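Local coordinates for diacylglycerol O-acyltransferase (Marinobacter hydrocarbonoclasticus, PDB 6CHJ), which probably transfers the acyl group of acyl-CoA to diacylglycerol to make triacylglycerol, and is also a wax ester synthase, at residues Val53-Pro56 with Phe57-Arg60; Leu12-Lys16 with Arg17-Met21; Met151-Asn155 with Pro156-Gly160. All coordinates share one frame; numbering follows the deposited sequence.

Contact 1: Val53-Pro56 with Phe57-Arg60; sequences VTAP and FNQR
The carbonyl oxygen of Thr54 is met twice by Phe57. It accepts the backbone N-H in a bond of 3.2 Å from Phe57 N, and the aromatic ring turns its edge to the same oxygen, with Phe57 CD2 3.4 Å from Thr54 O and the oxygen in the ring plane. The peptide bond between Ala55 and Pro56 is cis, a geometry that proline tolerates far better than other residues, and the backbone from Thr54 to Phe57 therefore folds as a type VIa turn. A type I turn from Pro56 to Gln59 overlaps it, sharing Pro56 and Phe57, and is closed by Gln59 N donating to Pro56 O just as the chain enters strand 59-64. Pro56 and Phe57 point the same way, the proline CD lying 3.6 Å from Phe57 CD2. On the other flank Val53 CG1, placed opposite the backbone N (chi1 172°), rests 3.6 Å from Phe57 CB. Asn58 folds its amide back over the turn (chi1 68°) and lays OD1 over the backbone of Ala55, 3.3 Å from Ala55 CA. That oxygen also takes a hydrogen bond of 3.2 Å from Gln59 NE2 to Asn58 OD1, the donor lying above the carbonyl plane. Beyond the turns, Trp115 meets the Phe57 ring edge-to-face and gives its indole N-H to Phe57 O, while Met147 of helix 141-150 touches Pro56 and Phe57. The chemistry implies a division of labour: backbone bonds and the cis proline set the bend, the buried phenylalanine fastens it to the protein, and the side-chain amides of Asn58 and Gln59 hold each other beside strand 67-72.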
loop_
_atom_site.group_PDB
_atom_site.type_symbol
_atom_site.label_atom_id
_atom_site.label_comp_id
_atom_site.label_asym_id
_atom_site.label_seq_id
_atom_site.Cartn_x
_atom_site.Cartn_y
_atom_site.Cartn_z
ATOM N N VAL B 53 -1.361 -20.349 12.829
ATOM C CA VAL B 53 -1.013 -20.120 11.432
ATOM C C VAL B 53 -0.109 -21.259 10.993
ATOM O O VAL B 53 0.898 -21.534 11.647
ATOM C CB VAL B 53 -0.298 -18.767 11.226
ATOM C CG1 VAL B 53 0.223 -18.643 9.794
ATOM C CG2 VAL B 53 -1.213 -17.593 11.584
ATOM N N THR B 54 -0.451 -21.914 9.887
ATOM C CA THR B 54 0.374 -22.993 9.360
ATOM C C THR B 54 0.825 -22.676 7.942
ATOM O O THR B 54 0.179 -21.911 7.219
ATOM C CB THR B 54 -0.358 -24.342 9.369
ATOM O OG1 THR B 54 0.577 -25.396 9.072
ATOM C CG2 THR B 54 -1.490 -24.358 8.345
ATOM N N ALA B 55 1.940 -23.301 7.564
ATOM C CA ALA B 55 2.626 -23.170 6.290
ATOM C C ALA B 55 1.625 -23.162 5.148
ATOM O O ALA B 55 0.622 -23.884 5.205
ATOM C CB ALA B 55 3.636 -24.304 6.123
ATOM N N PRO B 56 1.856 -22.353 4.096
ATOM C CA PRO B 56 3.081 -21.544 3.985
ATOM C C PRO B 56 2.974 -20.143 4.618
ATOM O O PRO B 56 3.897 -19.326 4.480
ATOM C CB PRO B 56 3.279 -21.452 2.470
ATOM C CG PRO B 56 1.866 -21.478 1.916
ATOM C CD PRO B 56 0.989 -22.204 2.907
ATOM N N PHE B 57 1.871 -19.883 5.327
ATOM C CA PHE B 57 1.584 -18.541 5.813
ATOM C C PHE B 57 2.435 -18.130 7.015
ATOM O O PHE B 57 2.313 -16.986 7.475
ATOM C CB PHE B 57 0.113 -18.433 6.173
ATOM C CG PHE B 57 -0.802 -18.713 5.035
ATOM C CD1 PHE B 57 -1.306 -17.676 4.265
ATOM C CD2 PHE B 57 -1.168 -20.016 4.729
ATOM C CE1 PHE B 57 -2.153 -17.935 3.206
ATOM C CE2 PHE B 57 -2.013 -20.278 3.676
ATOM C CZ PHE B 57 -2.511 -19.237 2.917
ATOM N N ASN B 58 3.274 -19.017 7.547
ATOM C CA ASN B 58 4.158 -18.665 8.649
ATOM C C ASN B 58 5.601 -18.615 8.200
ATOM O O ASN B 58 6.505 -18.527 9.036
ATOM C CB ASN B 58 3.994 -19.637 9.823
ATOM C CG ASN B 58 4.500 -21.040 9.516
ATOM O OD1 ASN B 58 4.583 -21.463 8.361
ATOM N ND2 ASN B 58 4.852 -21.765 10.564
ATOM N N GLN B 59 5.830 -18.688 6.894
ATOM C CA GLN B 59 7.158 -18.592 6.314
ATOM C C GLN B 59 7.506 -17.129 6.084
ATOM O O GLN B 59 6.648 -16.326 5.725
ATOM C CB GLN B 59 7.197 -19.364 4.991
ATOM C CG GLN B 59 6.839 -20.835 5.133
ATOM C CD GLN B 59 7.847 -21.576 6.001
ATOM O OE1 GLN B 59 9.061 -21.475 5.786
ATOM N NE2 GLN B 59 7.352 -22.311 6.997
ATOM N N ARG B 60 8.766 -16.779 6.277
ATOM C CA ARG B 60 9.160 -15.415 5.990
ATOM C C ARG B 60 10.527 -15.431 5.338
ATOM O O ARG B 60 11.301 -16.374 5.509
ATOM C CB ARG B 60 9.140 -14.538 7.251
ATOM C CG ARG B 60 10.406 -14.507 8.043
ATOM C CD ARG B 60 10.306 -13.456 9.138
ATOM N NE ARG B 60 11.623 -13.023 9.602
ATOM C CZ ARG B 60 12.442 -12.221 8.920
ATOM N NH1 ARG B 60 12.092 -11.748 7.721
ATOM N NH2 ARG B 60 13.622 -11.898 9.437
#

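Contact 2: Leu12-Lys16 with Arg17-Met21; sequences LWLEK and RQQPM
Leu14 and Met21 cross at about a right angle where helix 6-13 gives way, through a type I turn from Lys16 to Gln19, to strand 22-30. Leu14 CD1 lies 3.4 Å from Met21 SD, and the methionine, bent at both chi2 and chi3, curls its flexible thioether round to that methyl. Glu15 runs past Met21 in the opposite direction. Its CG stands opposite the backbone N (chi1 174°) and the rest of the chain is extended, which sets Glu15 CB 3.6 Å from Met21 CG and carries the carboxylate on to the backbone. There Met21 N donates to Glu15 OE2 over 2.7 Å, arriving from above the carboxylate plane, while OE1 serves Arg110 and His135, the latter in the HHxxxDG sequence motif of this family. A glutamine in place of Glu15 would probably leave Arg110 without its charged mate and disturb the paired use of the two carboxylate oxygens. Lys16 and Gln18 lie alongside, pointing the same way, with the aliphatic Lys16 CD 3.4 Å from Gln18 NE2; Arg17 reaches Met108 of the second subunit. Gln19 has both length and two-ended polarity for its place: its OE1 accepts from Asp406 N, and its NE2 donates to Leu14 O at 2.7 Å, nearly along the carbonyl axis, with that oxygen in the amide plane.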
loop_
_atom_site.group_PDB
_atom_site.type_symbol
_atom_site.label_atom_id
_atom_site.label_comp_id
_atom_site.label_asym_id
_atom_site.label_seq_id
_atom_site.Cartn_x
_atom_site.Cartn_y
_atom_site.Cartn_z
ATOM N N LEU B 12 10.752 -12.311 -6.797
ATOM C CA LEU B 12 11.353 -11.309 -5.932
ATOM C C LEU B 12 12.171 -10.338 -6.758
ATOM O O LEU B 12 12.123 -9.121 -6.543
ATOM C CB LEU B 12 12.228 -11.986 -4.876
ATOM C CG LEU B 12 11.511 -12.658 -3.710
ATOM C CD1 LEU B 12 12.514 -13.358 -2.829
ATOM C CD2 LEU B 12 10.750 -11.613 -2.928
ATOM N N TRP B 13 12.886 -10.862 -7.750
ATOM C CA TRP B 13 13.916 -10.091 -8.424
ATOM C C TRP B 13 13.312 -9.011 -9.320
ATOM O O TRP B 13 13.691 -7.839 -9.232
ATOM C CB TRP B 13 14.818 -11.049 -9.207
ATOM C CG TRP B 13 15.919 -10.373 -9.946
ATOM C CD1 TRP B 13 17.078 -9.848 -9.425
ATOM C CD2 TRP B 13 15.980 -10.159 -11.352
ATOM N NE1 TRP B 13 17.850 -9.316 -10.430
ATOM C CE2 TRP B 13 17.198 -9.494 -11.624
ATOM C CE3 TRP B 13 15.117 -10.459 -12.417
ATOM C CZ2 TRP B 13 17.570 -9.121 -12.913
ATOM C CZ3 TRP B 13 15.493 -10.091 -13.693
ATOM C CH2 TRP B 13 16.704 -9.426 -13.930
ATOM N N LEU B 14 12.358 -9.369 -10.175
ATOM C CA LEU B 14 11.825 -8.372 -11.093
ATOM C C LEU B 14 10.713 -7.535 -10.471
ATOM O O LEU B 14 10.069 -6.761 -11.183
ATOM C CB LEU B 14 11.345 -9.023 -12.395
ATOM C CG LEU B 14 10.356 -10.177 -12.378
ATOM C CD1 LEU B 14 9.000 -9.588 -12.520
ATOM C CD2 LEU B 14 10.614 -11.082 -13.557
ATOM N N GLU B 15 10.495 -7.662 -9.163
ATOM C CA GLU B 15 9.570 -6.783 -8.471
ATOM C C GLU B 15 10.186 -5.398 -8.311
ATOM O O GLU B 15 11.389 -5.255 -8.032
ATOM C CB GLU B 15 9.198 -7.363 -7.101
ATOM C CG GLU B 15 8.354 -6.441 -6.241
ATOM C CD GLU B 15 7.531 -7.190 -5.198
ATOM O OE1 GLU B 15 8.144 -7.763 -4.274
ATOM O OE2 GLU B 15 6.277 -7.209 -5.299
ATOM N N LYS B 16 9.338 -4.380 -8.487
ATOM C CA LYS B 16 9.691 -2.970 -8.382
ATOM C C LYS B 16 8.409 -2.247 -7.992
ATOM O O LYS B 16 7.334 -2.855 -7.943
ATOM C CB LYS B 16 10.276 -2.420 -9.705
ATOM C CG LYS B 16 11.576 -3.099 -10.204
ATOM C CD LYS B 16 11.760 -3.037 -11.725
ATOM C CE LYS B 16 12.826 -4.050 -12.198
ATOM N NZ LYS B 16 12.650 -4.494 -13.636
ATOM N N ARG B 17 8.512 -0.938 -7.725
ATOM C CA ARG B 17 7.333 -0.215 -7.239
ATOM C C ARG B 17 6.214 -0.188 -8.280
ATOM O O ARG B 17 5.031 -0.176 -7.920
ATOM C CB ARG B 17 7.691 1.216 -6.803
ATOM C CG ARG B 17 6.466 2.108 -6.387
ATOM C CD ARG B 17 5.580 1.476 -5.280
ATOM N NE ARG B 17 4.267 2.127 -5.113
ATOM C CZ ARG B 17 3.115 1.665 -5.621
ATOM N NH1 ARG B 17 3.086 0.543 -6.348
ATOM N NH2 ARG B 17 1.974 2.321 -5.412
ATOM N N GLN B 18 6.550 -0.193 -9.562
ATOM C CA GLN B 18 5.504 -0.100 -10.572
ATOM C C GLN B 18 4.905 -1.459 -10.941
ATOM O O GLN B 18 3.837 -1.506 -11.568
ATOM C CB GLN B 18 6.042 0.616 -11.816
ATOM C CG GLN B 18 7.034 -0.188 -12.676
ATOM C CD GLN B 18 8.454 -0.238 -12.085
ATOM O OE1 GLN B 18 8.734 0.359 -11.023
ATOM N NE2 GLN B 18 9.369 -0.930 -12.796
ATOM N N GLN B 19 5.538 -2.558 -10.533
ATOM C CA GLN B 19 5.026 -3.905 -10.784
ATOM C C GLN B 19 5.189 -4.744 -9.516
ATOM O O GLN B 19 6.100 -5.575 -9.405
ATOM C CB GLN B 19 5.740 -4.546 -11.982
ATOM C CG GLN B 19 7.310 -4.463 -11.960
ATOM C CD GLN B 19 7.949 -4.738 -13.316
ATOM O OE1 GLN B 19 7.634 -4.093 -14.318
ATOM N NE2 GLN B 19 8.866 -5.691 -13.342
ATOM N N PRO B 20 4.314 -4.564 -8.529
ATOM C CA PRO B 20 4.295 -5.539 -7.443
ATOM C C PRO B 20 4.073 -6.931 -8.025
ATOM O O PRO B 20 3.457 -7.107 -9.086
ATOM C CB PRO B 20 3.137 -5.076 -6.564
ATOM C CG PRO B 20 3.058 -3.617 -6.825
ATOM C CD PRO B 20 3.395 -3.445 -8.266
ATOM N N MET B 21 4.648 -7.914 -7.349
ATOM C CA MET B 21 4.650 -9.289 -7.812
ATOM C C MET B 21 3.853 -10.173 -6.854
ATOM O O MET B 21 4.241 -11.296 -6.532
ATOM C CB MET B 21 6.095 -9.773 -8.007
ATOM C CG MET B 21 6.835 -9.049 -9.160
ATOM S SD MET B 21 6.069 -9.198 -10.821
ATOM C CE MET B 21 5.877 -10.937 -10.905
#

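Contact 3: Met151-Asn155 with Pro156-Gly160; sequences MLSEN and PDEHG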
loop_
_atom_site.group_PDB
_atom_site.type_symbol
_atom_site.label_atom_id
_atom_site.label_comp_id
_atom_site.label_asym_id
_atom_site.label_seq_id
_atom_site.Cartn_x
_atom_site.Cartn_y
_atom_site.Cartn_z
ATOM N N MET B 151 -10.460 -23.825 1.241
ATOM C CA MET B 151 -10.915 -23.200 2.478
ATOM C C MET B 151 -12.423 -23.304 2.679
ATOM O O MET B 151 -12.901 -23.046 3.791
ATOM C CB MET B 151 -10.499 -21.720 2.491
ATOM C CG MET B 151 -10.444 -21.096 3.878
ATOM S SD MET B 151 -10.918 -19.350 3.960
ATOM C CE MET B 151 -12.448 -19.310 3.025
ATOM N N LEU B 152 -13.182 -23.664 1.648
ATOM C CA LEU B 152 -14.633 -23.695 1.728
ATOM C C LEU B 152 -15.125 -25.139 1.761
ATOM O O LEU B 152 -14.357 -26.094 1.613
ATOM C CB LEU B 152 -15.251 -22.935 0.552
ATOM C CG LEU B 152 -14.890 -21.463 0.341
ATOM C CD1 LEU B 152 -14.974 -21.123 -1.146
ATOM C CD2 LEU B 152 -15.788 -20.548 1.143
ATOM N N SER B 153 -16.433 -25.289 1.956
ATOM C CA SER B 153 -17.060 -26.597 1.980
ATOM C C SER B 153 -18.363 -26.538 1.193
ATOM O O SER B 153 -18.917 -25.462 0.945
ATOM C CB SER B 153 -17.316 -27.063 3.418
ATOM O OG SER B 153 -17.929 -28.338 3.451
ATOM N N GLU B 154 -18.852 -27.720 0.802
ATOM C CA GLU B 154 -20.110 -27.813 0.072
ATOM C C GLU B 154 -21.337 -27.760 0.976
ATOM O O GLU B 154 -22.420 -27.410 0.495
ATOM C CB GLU B 154 -20.137 -29.097 -0.767
ATOM C CG GLU B 154 -19.488 -28.937 -2.141
ATOM C CD GLU B 154 -19.350 -30.250 -2.899
ATOM O OE1 GLU B 154 -18.256 -30.859 -2.855
ATOM O OE2 GLU B 154 -20.334 -30.663 -3.555
ATOM N N ASN B 155 -21.193 -28.065 2.273
ATOM C CA ASN B 155 -22.340 -28.150 3.176
ATOM C C ASN B 155 -22.639 -26.788 3.793
ATOM O O ASN B 155 -21.809 -26.270 4.546
ATOM C CB ASN B 155 -22.082 -29.175 4.275
ATOM C CG ASN B 155 -23.159 -29.167 5.361
ATOM O OD1 ASN B 155 -24.337 -28.934 5.088
ATOM N ND2 ASN B 155 -22.754 -29.431 6.599
ATOM N N PRO B 156 -23.812 -26.199 3.542
ATOM C CA PRO B 156 -24.151 -24.916 4.168
ATOM C C PRO B 156 -24.561 -25.024 5.630
ATOM O O PRO B 156 -24.645 -23.991 6.312
ATOM C CB PRO B 156 -25.328 -24.431 3.319
ATOM C CG PRO B 156 -26.036 -25.704 2.969
ATOM C CD PRO B 156 -24.946 -26.747 2.774
ATOM N N ASP B 157 -24.859 -26.229 6.118
ATOM C CA ASP B 157 -25.227 -26.433 7.513
ATOM C C ASP B 157 -24.015 -26.460 8.435
ATOM O O ASP B 157 -24.183 -26.329 9.653
ATOM C CB ASP B 157 -26.025 -27.739 7.656
ATOM C CG ASP B 157 -27.539 -27.529 7.539
ATOM O OD1 ASP B 157 -28.042 -26.508 8.060
ATOM O OD2 ASP B 157 -28.228 -28.393 6.944
ATOM N N GLU B 158 -22.809 -26.609 7.884
ATOM C CA GLU B 158 -21.595 -26.756 8.679
ATOM C C GLU B 158 -21.072 -25.401 9.148
ATOM O O GLU B 158 -21.172 -24.403 8.427
ATOM C CB GLU B 158 -20.516 -27.464 7.861
ATOM C CG GLU B 158 -19.174 -27.528 8.564
ATOM C CD GLU B 158 -18.084 -28.046 7.671
ATOM O OE1 GLU B 158 -18.382 -28.338 6.493
ATOM O OE2 GLU B 158 -16.933 -28.170 8.147
ATOM N N HIS B 159 -20.501 -25.369 10.358
ATOM C CA HIS B 159 -19.946 -24.140 10.908
ATOM C C HIS B 159 -18.574 -24.427 11.523
ATOM O O HIS B 159 -18.048 -25.552 11.446
ATOM C CB HIS B 159 -20.922 -23.507 11.903
ATOM C CG HIS B 159 -22.046 -22.757 11.246
ATOM N ND1 HIS B 159 -22.903 -23.340 10.335
ATOM C CD2 HIS B 159 -22.443 -21.466 11.359
ATOM C CE1 HIS B 159 -23.780 -22.442 9.917
ATOM N NE2 HIS B 159 -23.524 -21.297 10.525
ATOM N N GLY B 160 -17.973 -23.375 12.082
ATOM C CA GLY B 160 -16.643 -23.462 12.678
ATOM C C GLY B 160 -15.529 -23.817 11.712
ATOM O O GLY B 160 -14.629 -24.599 12.073
#
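The amide of Asn155 and the carboxylate of Glu158 cross obliquely, their planes 26° apart, and Asn155 ND2 comes to 3.2 Å from Glu158 CB, a close van der Waals approach and not an attraction. Over the carbonyl of that amide, well above its plane, stands the backbone nitrogen of Asp157; Asp157 N donates to Asn155 OD1 over 2.9 Å with an N-H...O angle of 152°, which makes an Asx turn inside a type I beta turn from Asn155 to Glu158. The third flat group, the His159 imidazole, has the carbonyl carbon of Asp157 at its edge, in the ring plane, and its ND1 makes a weak hydrogen bond to Asp157 O. Asparagine suits the first position because its short side chain, with CG opposite the backbone N (chi1 172°), swings the oxygen forward over the peptides that follow. Pro156 suits the second: its ring fixes phi near the value the turn needs, and it has no N-H there to satisfy. Its ring also touches Tyr389, at the outermost strand 389-390 of a six-stranded sheet. The loop is tied to the same neighbourhood by Glu154, whose carboxylate forms a salt bridge with Arg386, and by a backbone bond between Ser153 and Tyr389. Across the base of the turn, the extended Glu158 reaches back to Ser153, whose hydroxyl on a short side chain supplies a donor for the carboxylate. Ser153 OG receives a weak bond of 3.5 Å from Asn155 N and passes its own hydrogen to Glu158 OE1, 3.1 Å from Ser153 OG and met nearly end-on to its C-O bond.

Overall arrangement
From the N terminus, contact 2 comes first and closes the short turn between helix 6-13 and strand 22-30, a central strand of a six-stranded sheet. Contact 1 follows, where the chain leaving helix 39-49 bends into strand 59-64 of the small two-stranded sheet. Contact 3 comes last, in the loop after helix 141-150, beside edge strand 389-390 of that same six-stranded sheet. The three stand in series; none nests in or crosses another. Contact 1 is nearer to each of the others than they are to one another, its centre about 22 Å from that of contact 2 and about 23 Å from that of contact 3, and it packs on helix 141-150, which leads into contact 3.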